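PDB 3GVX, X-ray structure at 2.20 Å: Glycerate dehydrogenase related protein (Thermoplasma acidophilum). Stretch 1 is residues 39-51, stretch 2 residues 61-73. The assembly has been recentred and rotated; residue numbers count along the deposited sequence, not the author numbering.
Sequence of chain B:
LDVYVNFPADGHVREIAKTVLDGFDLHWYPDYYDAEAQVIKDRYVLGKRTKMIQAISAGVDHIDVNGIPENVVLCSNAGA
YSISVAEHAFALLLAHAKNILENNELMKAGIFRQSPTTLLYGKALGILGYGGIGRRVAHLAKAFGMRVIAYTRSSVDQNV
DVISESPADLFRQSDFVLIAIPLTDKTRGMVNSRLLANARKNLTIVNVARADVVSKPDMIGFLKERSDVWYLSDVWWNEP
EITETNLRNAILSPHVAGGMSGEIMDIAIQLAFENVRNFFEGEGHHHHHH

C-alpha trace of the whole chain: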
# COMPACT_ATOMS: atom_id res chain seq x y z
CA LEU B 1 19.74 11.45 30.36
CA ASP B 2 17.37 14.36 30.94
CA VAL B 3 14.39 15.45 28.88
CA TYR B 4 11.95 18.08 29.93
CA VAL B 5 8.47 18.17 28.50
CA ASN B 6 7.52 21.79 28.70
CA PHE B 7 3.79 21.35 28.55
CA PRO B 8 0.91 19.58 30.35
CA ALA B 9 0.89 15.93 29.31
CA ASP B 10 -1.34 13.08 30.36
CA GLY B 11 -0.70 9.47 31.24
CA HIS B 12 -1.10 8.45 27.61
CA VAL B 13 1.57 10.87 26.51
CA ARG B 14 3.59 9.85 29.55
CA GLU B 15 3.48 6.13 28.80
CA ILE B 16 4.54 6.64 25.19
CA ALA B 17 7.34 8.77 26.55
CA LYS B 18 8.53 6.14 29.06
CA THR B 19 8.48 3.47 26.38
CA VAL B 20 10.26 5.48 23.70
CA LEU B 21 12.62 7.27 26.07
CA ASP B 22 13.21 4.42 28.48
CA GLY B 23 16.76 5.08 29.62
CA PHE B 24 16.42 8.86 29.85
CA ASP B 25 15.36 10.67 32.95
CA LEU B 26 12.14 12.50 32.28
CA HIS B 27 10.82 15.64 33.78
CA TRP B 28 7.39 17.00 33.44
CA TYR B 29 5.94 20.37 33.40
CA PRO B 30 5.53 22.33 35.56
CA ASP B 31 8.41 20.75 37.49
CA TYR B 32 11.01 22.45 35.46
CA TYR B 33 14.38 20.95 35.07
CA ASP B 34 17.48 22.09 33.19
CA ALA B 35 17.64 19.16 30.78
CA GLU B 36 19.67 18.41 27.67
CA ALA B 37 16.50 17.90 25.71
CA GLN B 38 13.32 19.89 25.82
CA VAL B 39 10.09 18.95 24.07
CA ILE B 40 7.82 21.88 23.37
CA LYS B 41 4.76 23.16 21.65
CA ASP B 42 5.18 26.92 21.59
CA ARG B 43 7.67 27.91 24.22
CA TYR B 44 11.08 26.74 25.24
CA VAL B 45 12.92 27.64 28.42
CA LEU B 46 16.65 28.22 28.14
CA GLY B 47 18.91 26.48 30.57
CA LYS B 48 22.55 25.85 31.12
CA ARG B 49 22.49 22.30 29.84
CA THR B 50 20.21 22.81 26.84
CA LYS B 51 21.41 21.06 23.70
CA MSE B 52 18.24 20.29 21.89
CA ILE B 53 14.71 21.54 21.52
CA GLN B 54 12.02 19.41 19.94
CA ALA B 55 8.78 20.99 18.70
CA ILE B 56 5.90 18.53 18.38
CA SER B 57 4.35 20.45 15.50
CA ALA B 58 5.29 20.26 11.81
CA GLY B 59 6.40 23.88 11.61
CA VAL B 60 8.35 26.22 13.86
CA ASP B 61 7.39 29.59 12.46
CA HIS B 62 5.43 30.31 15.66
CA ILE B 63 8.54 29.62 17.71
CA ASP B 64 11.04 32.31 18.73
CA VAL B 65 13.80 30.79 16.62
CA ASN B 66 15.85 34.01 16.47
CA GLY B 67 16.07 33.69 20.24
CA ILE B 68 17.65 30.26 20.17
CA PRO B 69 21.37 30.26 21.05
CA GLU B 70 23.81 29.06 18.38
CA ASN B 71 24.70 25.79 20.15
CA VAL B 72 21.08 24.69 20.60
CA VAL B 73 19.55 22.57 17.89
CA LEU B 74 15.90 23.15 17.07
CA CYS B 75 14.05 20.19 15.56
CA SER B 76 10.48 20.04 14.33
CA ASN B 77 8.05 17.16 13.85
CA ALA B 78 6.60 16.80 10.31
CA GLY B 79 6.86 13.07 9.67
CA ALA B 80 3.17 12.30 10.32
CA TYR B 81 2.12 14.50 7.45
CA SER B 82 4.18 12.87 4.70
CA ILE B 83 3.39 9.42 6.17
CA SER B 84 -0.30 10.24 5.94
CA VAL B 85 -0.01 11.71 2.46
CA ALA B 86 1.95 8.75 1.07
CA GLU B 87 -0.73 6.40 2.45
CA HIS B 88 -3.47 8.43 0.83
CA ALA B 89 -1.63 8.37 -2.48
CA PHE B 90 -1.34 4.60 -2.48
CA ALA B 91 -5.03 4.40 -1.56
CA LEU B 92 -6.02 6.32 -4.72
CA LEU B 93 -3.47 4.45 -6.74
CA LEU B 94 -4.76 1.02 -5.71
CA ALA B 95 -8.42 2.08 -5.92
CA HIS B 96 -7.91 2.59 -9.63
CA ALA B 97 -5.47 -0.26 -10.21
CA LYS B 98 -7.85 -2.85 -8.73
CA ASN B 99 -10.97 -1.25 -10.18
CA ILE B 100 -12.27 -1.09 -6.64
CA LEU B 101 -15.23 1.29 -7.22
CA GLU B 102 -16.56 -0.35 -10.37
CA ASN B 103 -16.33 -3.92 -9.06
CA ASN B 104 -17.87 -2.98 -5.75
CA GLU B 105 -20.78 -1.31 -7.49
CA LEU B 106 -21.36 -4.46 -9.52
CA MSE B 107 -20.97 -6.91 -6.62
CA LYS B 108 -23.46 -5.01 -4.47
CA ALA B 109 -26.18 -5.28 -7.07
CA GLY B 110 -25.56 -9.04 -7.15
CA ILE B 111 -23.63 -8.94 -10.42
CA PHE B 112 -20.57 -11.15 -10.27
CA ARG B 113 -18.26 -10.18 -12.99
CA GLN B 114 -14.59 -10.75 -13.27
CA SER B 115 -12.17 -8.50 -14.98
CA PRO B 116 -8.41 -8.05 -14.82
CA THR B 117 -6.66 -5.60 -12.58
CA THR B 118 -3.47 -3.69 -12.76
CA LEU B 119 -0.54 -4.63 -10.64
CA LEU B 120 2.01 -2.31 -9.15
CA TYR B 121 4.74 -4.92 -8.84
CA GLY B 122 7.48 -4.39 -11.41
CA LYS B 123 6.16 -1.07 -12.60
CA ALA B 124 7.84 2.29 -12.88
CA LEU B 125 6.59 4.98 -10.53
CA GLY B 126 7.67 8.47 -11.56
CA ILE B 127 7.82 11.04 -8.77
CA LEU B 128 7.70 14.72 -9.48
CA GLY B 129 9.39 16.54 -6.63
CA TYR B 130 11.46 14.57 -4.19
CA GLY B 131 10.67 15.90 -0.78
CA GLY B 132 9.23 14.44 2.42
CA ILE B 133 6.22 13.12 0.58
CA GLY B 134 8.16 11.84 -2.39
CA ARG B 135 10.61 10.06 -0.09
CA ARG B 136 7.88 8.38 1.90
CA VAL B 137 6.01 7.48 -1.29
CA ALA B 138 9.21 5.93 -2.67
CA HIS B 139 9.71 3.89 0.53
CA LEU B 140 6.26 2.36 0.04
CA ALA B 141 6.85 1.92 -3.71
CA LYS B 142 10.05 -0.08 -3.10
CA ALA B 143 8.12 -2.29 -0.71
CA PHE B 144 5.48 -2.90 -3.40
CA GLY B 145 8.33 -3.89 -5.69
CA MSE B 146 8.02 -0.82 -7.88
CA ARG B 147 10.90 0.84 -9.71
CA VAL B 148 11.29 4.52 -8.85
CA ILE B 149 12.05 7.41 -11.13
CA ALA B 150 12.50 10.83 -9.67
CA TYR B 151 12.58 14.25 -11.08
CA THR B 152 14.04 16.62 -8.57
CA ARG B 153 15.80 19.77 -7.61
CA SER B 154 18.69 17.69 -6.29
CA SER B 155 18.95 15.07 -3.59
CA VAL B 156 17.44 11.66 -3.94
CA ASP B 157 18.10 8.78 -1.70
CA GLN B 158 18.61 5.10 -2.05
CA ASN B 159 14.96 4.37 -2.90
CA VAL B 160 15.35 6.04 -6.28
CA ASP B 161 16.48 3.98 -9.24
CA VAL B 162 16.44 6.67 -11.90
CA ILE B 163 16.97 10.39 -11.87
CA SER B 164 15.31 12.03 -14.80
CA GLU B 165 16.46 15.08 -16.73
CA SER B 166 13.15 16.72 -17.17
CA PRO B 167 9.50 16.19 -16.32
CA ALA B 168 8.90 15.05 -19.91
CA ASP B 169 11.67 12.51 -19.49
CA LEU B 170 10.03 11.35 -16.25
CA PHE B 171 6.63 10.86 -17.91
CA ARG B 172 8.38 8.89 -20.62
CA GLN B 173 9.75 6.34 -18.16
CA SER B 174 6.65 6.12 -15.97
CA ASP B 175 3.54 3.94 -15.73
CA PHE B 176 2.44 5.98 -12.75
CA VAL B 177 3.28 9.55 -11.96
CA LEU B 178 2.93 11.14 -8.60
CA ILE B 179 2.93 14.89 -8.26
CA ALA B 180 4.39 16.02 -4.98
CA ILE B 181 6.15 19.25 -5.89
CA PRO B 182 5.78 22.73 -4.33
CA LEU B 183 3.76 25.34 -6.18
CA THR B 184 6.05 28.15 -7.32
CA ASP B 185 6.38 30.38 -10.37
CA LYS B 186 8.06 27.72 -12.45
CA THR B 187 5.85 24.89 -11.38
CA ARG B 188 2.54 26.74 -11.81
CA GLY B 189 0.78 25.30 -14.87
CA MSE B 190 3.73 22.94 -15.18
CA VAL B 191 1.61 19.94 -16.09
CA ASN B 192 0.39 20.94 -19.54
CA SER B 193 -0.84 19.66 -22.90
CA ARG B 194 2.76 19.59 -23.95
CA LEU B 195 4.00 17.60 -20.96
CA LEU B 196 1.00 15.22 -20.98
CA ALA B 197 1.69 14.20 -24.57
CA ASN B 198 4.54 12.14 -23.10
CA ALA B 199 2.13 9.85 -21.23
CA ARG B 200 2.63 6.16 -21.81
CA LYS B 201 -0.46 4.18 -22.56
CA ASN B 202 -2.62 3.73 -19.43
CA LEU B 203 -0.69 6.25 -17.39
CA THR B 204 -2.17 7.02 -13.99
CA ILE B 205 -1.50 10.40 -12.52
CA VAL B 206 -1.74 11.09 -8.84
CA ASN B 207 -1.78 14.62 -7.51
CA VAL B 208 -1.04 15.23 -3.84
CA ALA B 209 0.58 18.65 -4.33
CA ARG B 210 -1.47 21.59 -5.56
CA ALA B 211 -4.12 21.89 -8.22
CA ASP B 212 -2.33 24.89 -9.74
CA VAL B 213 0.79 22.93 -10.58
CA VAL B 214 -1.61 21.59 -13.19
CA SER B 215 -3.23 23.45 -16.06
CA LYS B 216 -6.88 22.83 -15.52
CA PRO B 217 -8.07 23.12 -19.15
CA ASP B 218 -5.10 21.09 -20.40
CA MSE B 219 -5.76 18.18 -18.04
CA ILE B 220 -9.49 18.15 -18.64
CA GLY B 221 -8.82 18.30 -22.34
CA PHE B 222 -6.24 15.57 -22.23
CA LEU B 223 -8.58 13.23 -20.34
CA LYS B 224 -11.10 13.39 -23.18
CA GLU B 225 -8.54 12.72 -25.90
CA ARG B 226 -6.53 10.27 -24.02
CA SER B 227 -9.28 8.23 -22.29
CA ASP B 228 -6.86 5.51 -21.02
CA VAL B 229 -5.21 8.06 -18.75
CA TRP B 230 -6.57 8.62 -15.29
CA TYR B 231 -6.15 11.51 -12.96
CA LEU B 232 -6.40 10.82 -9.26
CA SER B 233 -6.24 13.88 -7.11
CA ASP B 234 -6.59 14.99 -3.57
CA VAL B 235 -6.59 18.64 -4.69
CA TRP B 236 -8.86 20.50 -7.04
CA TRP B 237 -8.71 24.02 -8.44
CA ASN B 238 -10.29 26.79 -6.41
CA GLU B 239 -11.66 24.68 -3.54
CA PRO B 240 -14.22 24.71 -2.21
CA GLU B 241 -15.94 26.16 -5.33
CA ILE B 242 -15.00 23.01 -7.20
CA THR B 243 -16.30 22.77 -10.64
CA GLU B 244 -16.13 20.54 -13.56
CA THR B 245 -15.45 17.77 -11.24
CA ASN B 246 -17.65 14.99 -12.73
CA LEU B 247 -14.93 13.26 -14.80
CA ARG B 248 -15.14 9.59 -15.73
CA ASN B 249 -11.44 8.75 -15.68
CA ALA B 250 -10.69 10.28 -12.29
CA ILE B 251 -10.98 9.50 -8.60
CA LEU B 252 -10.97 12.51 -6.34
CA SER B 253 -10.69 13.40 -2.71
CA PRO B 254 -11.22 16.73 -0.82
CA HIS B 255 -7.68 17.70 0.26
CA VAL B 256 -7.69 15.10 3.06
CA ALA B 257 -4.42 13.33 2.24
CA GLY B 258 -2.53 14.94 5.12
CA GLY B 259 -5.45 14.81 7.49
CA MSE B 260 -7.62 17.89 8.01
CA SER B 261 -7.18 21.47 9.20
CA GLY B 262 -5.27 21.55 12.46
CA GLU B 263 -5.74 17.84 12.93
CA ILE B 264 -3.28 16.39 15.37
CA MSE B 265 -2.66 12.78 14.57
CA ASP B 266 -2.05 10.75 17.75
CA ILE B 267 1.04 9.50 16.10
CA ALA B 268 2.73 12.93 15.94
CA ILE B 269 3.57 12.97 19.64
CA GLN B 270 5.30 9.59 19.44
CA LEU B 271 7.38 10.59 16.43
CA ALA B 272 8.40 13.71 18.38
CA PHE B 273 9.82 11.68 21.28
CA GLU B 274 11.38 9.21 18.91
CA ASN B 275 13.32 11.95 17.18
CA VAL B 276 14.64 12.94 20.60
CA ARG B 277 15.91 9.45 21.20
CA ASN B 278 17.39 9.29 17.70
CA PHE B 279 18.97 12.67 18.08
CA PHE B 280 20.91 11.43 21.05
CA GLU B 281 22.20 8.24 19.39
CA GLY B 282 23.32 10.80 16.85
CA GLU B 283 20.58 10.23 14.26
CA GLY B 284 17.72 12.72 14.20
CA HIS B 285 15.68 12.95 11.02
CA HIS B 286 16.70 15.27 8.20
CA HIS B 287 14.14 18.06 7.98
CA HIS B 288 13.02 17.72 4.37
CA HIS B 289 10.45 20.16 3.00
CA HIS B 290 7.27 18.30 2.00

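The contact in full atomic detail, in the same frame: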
# COMPACT_ATOMS: atom_id res chain seq x y z
N VAL B 39 11.14 19.18 25.06
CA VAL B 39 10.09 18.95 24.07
C VAL B 39 9.10 20.07 24.30
O VAL B 39 8.68 20.31 25.43
CB VAL B 39 9.41 17.58 24.28
CG1 VAL B 39 8.42 17.33 23.14
CG2 VAL B 39 10.46 16.48 24.36
N ILE B 40 8.71 20.75 23.23
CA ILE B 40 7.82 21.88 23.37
C ILE B 40 6.72 21.94 22.35
O ILE B 40 6.69 21.19 21.37
CB ILE B 40 8.62 23.20 23.22
CG1 ILE B 40 8.99 23.38 21.75
CG2 ILE B 40 9.90 23.16 24.05
CD1 ILE B 40 9.64 24.72 21.41
N LYS B 41 5.82 22.88 22.58
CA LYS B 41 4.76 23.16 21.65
C LYS B 41 5.06 24.55 21.12
O LYS B 41 5.44 24.71 19.97
CB LYS B 41 3.41 23.14 22.34
CG LYS B 41 3.00 21.78 22.82
CD LYS B 41 1.57 21.80 23.28
CE LYS B 41 1.12 20.44 23.73
NZ LYS B 41 -0.32 20.47 24.10
N ASP B 42 4.95 25.55 21.99
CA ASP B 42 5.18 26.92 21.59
C ASP B 42 6.32 27.63 22.28
O ASP B 42 6.93 28.52 21.72
CB ASP B 42 3.90 27.71 21.79
CG ASP B 42 2.74 27.11 21.04
OD1 ASP B 42 1.58 27.35 21.42
OD2 ASP B 42 2.98 26.40 20.05
N ARG B 43 6.61 27.25 23.51
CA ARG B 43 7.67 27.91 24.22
C ARG B 43 8.74 26.99 24.76
O ARG B 43 8.47 25.87 25.18
CB ARG B 43 7.12 28.76 25.37
CG ARG B 43 6.42 30.03 24.92
CD ARG B 43 5.88 30.79 26.12
NE ARG B 43 4.91 30.00 26.87
CZ ARG B 43 3.67 29.73 26.46
NH1 ARG B 43 3.23 30.21 25.30
NH2 ARG B 43 2.87 28.98 27.21
N TYR B 44 9.96 27.49 24.72
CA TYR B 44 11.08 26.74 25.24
C TYR B 44 11.54 27.57 26.43
O TYR B 44 11.12 28.71 26.62
CB TYR B 44 12.18 26.59 24.18
CG TYR B 44 12.66 27.89 23.54
CD1 TYR B 44 13.55 28.73 24.19
CD2 TYR B 44 12.23 28.27 22.26
CE1 TYR B 44 14.00 29.94 23.61
CE2 TYR B 44 12.68 29.47 21.67
CZ TYR B 44 13.57 30.29 22.35
OH TYR B 44 14.01 31.46 21.78
N VAL B 45 12.39 26.97 27.25
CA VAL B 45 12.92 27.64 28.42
C VAL B 45 14.41 27.37 28.39
O VAL B 45 14.84 26.23 28.53
CB VAL B 45 12.31 27.05 29.72
CG1 VAL B 45 13.02 27.64 30.95
CG2 VAL B 45 10.78 27.29 29.74
N LEU B 46 15.21 28.42 28.21
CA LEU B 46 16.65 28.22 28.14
C LEU B 46 17.26 27.84 29.47
O LEU B 46 16.90 28.35 30.52
CB LEU B 46 17.36 29.46 27.59
CG LEU B 46 17.00 29.86 26.16
CD1 LEU B 46 17.88 31.06 25.81
CD2 LEU B 46 17.18 28.69 25.18
N GLY B 47 18.21 26.93 29.39
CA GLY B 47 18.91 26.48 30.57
C GLY B 47 20.39 26.54 30.32
O GLY B 47 20.88 27.14 29.36
N LYS B 48 21.11 25.90 31.22
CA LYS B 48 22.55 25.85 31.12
C LYS B 48 23.00 24.58 30.45
O LYS B 48 24.11 24.50 29.93
CB LYS B 48 23.15 25.90 32.51
CG LYS B 48 23.36 27.28 33.01
CD LYS B 48 23.82 27.22 34.43
CE LYS B 48 24.40 28.54 34.84
NZ LYS B 48 23.98 28.83 36.21
N ARG B 49 22.13 23.57 30.44
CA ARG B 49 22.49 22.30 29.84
C ARG B 49 21.79 22.01 28.52
O ARG B 49 21.98 20.95 27.92
CB ARG B 49 22.21 21.18 30.85
CG ARG B 49 22.81 21.45 32.20
CD ARG B 49 22.58 20.30 33.15
NE ARG B 49 23.04 19.04 32.58
CZ ARG B 49 22.23 18.05 32.22
NH1 ARG B 49 20.91 18.17 32.36
NH2 ARG B 49 22.73 16.94 31.70
N THR B 50 20.98 22.97 28.06
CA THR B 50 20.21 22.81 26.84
C THR B 50 21.05 22.51 25.61
O THR B 50 21.98 23.24 25.29
CB THR B 50 19.37 24.06 26.50
OG1 THR B 50 18.74 24.57 27.69
CG2 THR B 50 18.32 23.72 25.46
N LYS B 51 20.71 21.44 24.91
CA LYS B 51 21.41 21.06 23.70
C LYS B 51 20.43 20.94 22.57
O LYS B 51 20.75 21.20 21.43
CB LYS B 51 22.06 19.70 23.84
CG LYS B 51 23.19 19.60 24.80
CD LYS B 51 23.58 18.15 24.83
CE LYS B 51 24.91 17.95 25.51
NZ LYS B 51 25.22 16.50 25.50
N ASP B 61 7.50 28.16 12.67
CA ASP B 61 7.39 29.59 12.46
C ASP B 61 6.78 30.36 13.62
O ASP B 61 6.99 31.56 13.75
CB ASP B 61 6.66 29.86 11.15
CG ASP B 61 7.33 29.17 9.97
OD1 ASP B 61 8.57 29.28 9.84
OD2 ASP B 61 6.63 28.50 9.18
N HIS B 62 6.05 29.67 14.49
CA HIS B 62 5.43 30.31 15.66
C HIS B 62 6.39 30.28 16.85
O HIS B 62 6.06 30.73 17.94
CB HIS B 62 4.14 29.59 16.07
CG HIS B 62 4.32 28.12 16.26
ND1 HIS B 62 4.02 27.49 17.45
CD2 HIS B 62 4.80 27.17 15.43
CE1 HIS B 62 4.31 26.20 17.33
NE2 HIS B 62 4.79 25.98 16.12
N ILE B 63 7.57 29.71 16.65
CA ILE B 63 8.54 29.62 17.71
C ILE B 63 9.61 30.71 17.57
O ILE B 63 10.05 31.05 16.46
CB ILE B 63 9.20 28.22 17.73
CG1 ILE B 63 8.14 27.18 18.10
CG2 ILE B 63 10.36 28.21 18.70
CD1 ILE B 63 8.47 25.77 17.75
N ASP B 64 10.02 31.27 18.70
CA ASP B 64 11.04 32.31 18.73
C ASP B 64 12.43 31.77 18.40
O ASP B 64 13.34 31.75 19.24
CB ASP B 64 11.07 33.02 20.08
CG ASP B 64 12.11 34.14 20.12
OD1 ASP B 64 12.57 34.54 19.04
OD2 ASP B 64 12.47 34.63 21.21
N VAL B 65 12.57 31.35 17.15
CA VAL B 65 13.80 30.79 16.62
C VAL B 65 15.01 31.72 16.72
O VAL B 65 16.09 31.28 17.07
CB VAL B 65 13.61 30.42 15.15
CG1 VAL B 65 14.85 29.69 14.63
CG2 VAL B 65 12.33 29.58 14.98
N ASN B 66 14.81 32.99 16.40
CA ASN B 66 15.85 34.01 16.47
C ASN B 66 16.45 34.04 17.87
O ASN B 66 17.62 34.34 18.04
CB ASN B 66 15.25 35.37 16.11
CG ASN B 66 16.26 36.50 16.13
OD1 ASN B 66 16.39 37.23 17.13
ND2 ASN B 66 16.97 36.66 15.03
N GLY B 67 15.63 33.71 18.86
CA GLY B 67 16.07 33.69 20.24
C GLY B 67 16.79 32.43 20.67
O GLY B 67 17.21 32.32 21.81
N ILE B 68 16.97 31.48 19.76
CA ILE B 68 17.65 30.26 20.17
C ILE B 68 19.16 30.36 19.99
O ILE B 68 19.66 30.59 18.90
CB ILE B 68 17.10 29.02 19.42
CG1 ILE B 68 15.64 28.81 19.83
CG2 ILE B 68 17.94 27.81 19.72
CD1 ILE B 68 14.96 27.58 19.24
N PRO B 69 19.91 30.19 21.09
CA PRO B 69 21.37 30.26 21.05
C PRO B 69 21.98 29.34 19.99
O PRO B 69 21.47 28.26 19.70
CB PRO B 69 21.78 29.88 22.47
CG PRO B 69 20.58 30.29 23.28
CD PRO B 69 19.44 29.83 22.43
N GLU B 70 23.09 29.79 19.42
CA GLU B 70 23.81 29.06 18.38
C GLU B 70 24.09 27.58 18.62
O GLU B 70 24.05 26.79 17.69
CB GLU B 70 25.13 29.77 18.08
CG GLU B 70 25.99 29.10 17.04
CD GLU B 70 25.40 29.17 15.61
OE1 GLU B 70 24.44 29.93 15.36
OE2 GLU B 70 25.90 28.46 14.73
N ASN B 71 24.39 27.19 19.86
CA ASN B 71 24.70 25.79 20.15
C ASN B 71 23.50 24.86 20.31
O ASN B 71 23.65 23.64 20.35
CB ASN B 71 25.55 25.69 21.40
CG ASN B 71 24.84 26.26 22.61
OD1 ASN B 71 24.56 27.46 22.67
ND2 ASN B 71 24.54 25.41 23.57
N VAL B 72 22.31 25.45 20.41
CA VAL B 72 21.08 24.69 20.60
C VAL B 72 20.39 24.34 19.30
O VAL B 72 20.03 25.20 18.50
CB VAL B 72 20.08 25.48 21.50
CG1 VAL B 72 18.86 24.61 21.81
CG2 VAL B 72 20.78 25.93 22.79
N VAL B 73 20.19 23.05 19.10
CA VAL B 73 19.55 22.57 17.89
C VAL B 73 18.04 22.51 18.02
O VAL B 73 17.50 21.91 18.95
CB VAL B 73 20.11 21.19 17.50
CG1 VAL B 73 19.31 20.60 16.33
CG2 VAL B 73 21.60 21.32 17.15
O HOH W 1 9.26 30.21 21.50
O HOH W 2 22.68 25.92 25.90

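The two stretches form a mostly irregular, loop-to-loop contact in which a large tyrosine combines apolar packing with a hydrogen bond to the opposing backbone, while a direct main-chain hydrogen bond at the far end and two bridging waters add further links.

Tyr-44 contributes the largest buried area of any residue here. Its CA-to-CB bond points toward the second stretch, and with chi1 in the p well the ring reaches the segment that follows Ile-63. The hydroxyl of Tyr-44 donates a hydrogen bond to the carbonyl of Asp-64 (OH to O, 2.6 Å), which lies at the ring edge, near its plane. Next to the hydroxyl-bearing carbon, CE2 of Tyr-44 packs against CG1 of Ile-68 at 3.5 Å and against CG2 of Ile-63 at 4.0 Å, so that the same side chain meets both carbon and oxygen. OH of Tyr-44 also sits 3.1 Å from C of Gly-67. A CB on this glycine would lie only 2.7 Å from Tyr-44 OH and 2.5 Å from Asp-64 OD2, clashing with both, so the bare glycine fits beside them. The segment that receives the phenol is held internally by backbone hydrogen bonds from Val-65 N to Ile-63 O (2.6 Å) and from Ile-68 N to Val-65 O (2.8 Å).

Ile-63 extends the apolar packing toward the strand end of stretch 1: its CD1 lies 4.0 Å from CD1 of Ile-40. Nearby, the exposed His-62 directs its ring at the first stretch, bringing ND1 to 3.0 Å from OD2 of Asp-42, with the carboxylate oxygen near the ring plane; CE1 of His-62 lies 3.2 Å from the carbonyl oxygen of Lys-41. Between this pair and Tyr-44, water 1 joins the backbones, donating to Asp-42 O (2.9 Å) and accepting from Asp-64 N (3.1 Å).

Beyond Tyr-44, the contact continues with Leu-46, whose CD2 lies 3.7 Å from CD of Pro-69. Pro-69 opens a type I beta turn, closed by the hydrogen bond from Val-72 N to Pro-69 O (3.0 Å). After this turn the backbones approach closely, and Val-73 N donates to Lys-51 O at 3.0 Å with a nearly straight angle of 168°. Lys-51 therefore engages through its main chain, its CA-to-CB bond pointing away. Water 2 adds a second bridge, donating to Thr-50 O (2.8 Å) and accepting from Asn-71 ND2 (3.0 Å), while CG2 of Thr-50 meets CG1 of the buried Val-72 at 3.8 Å.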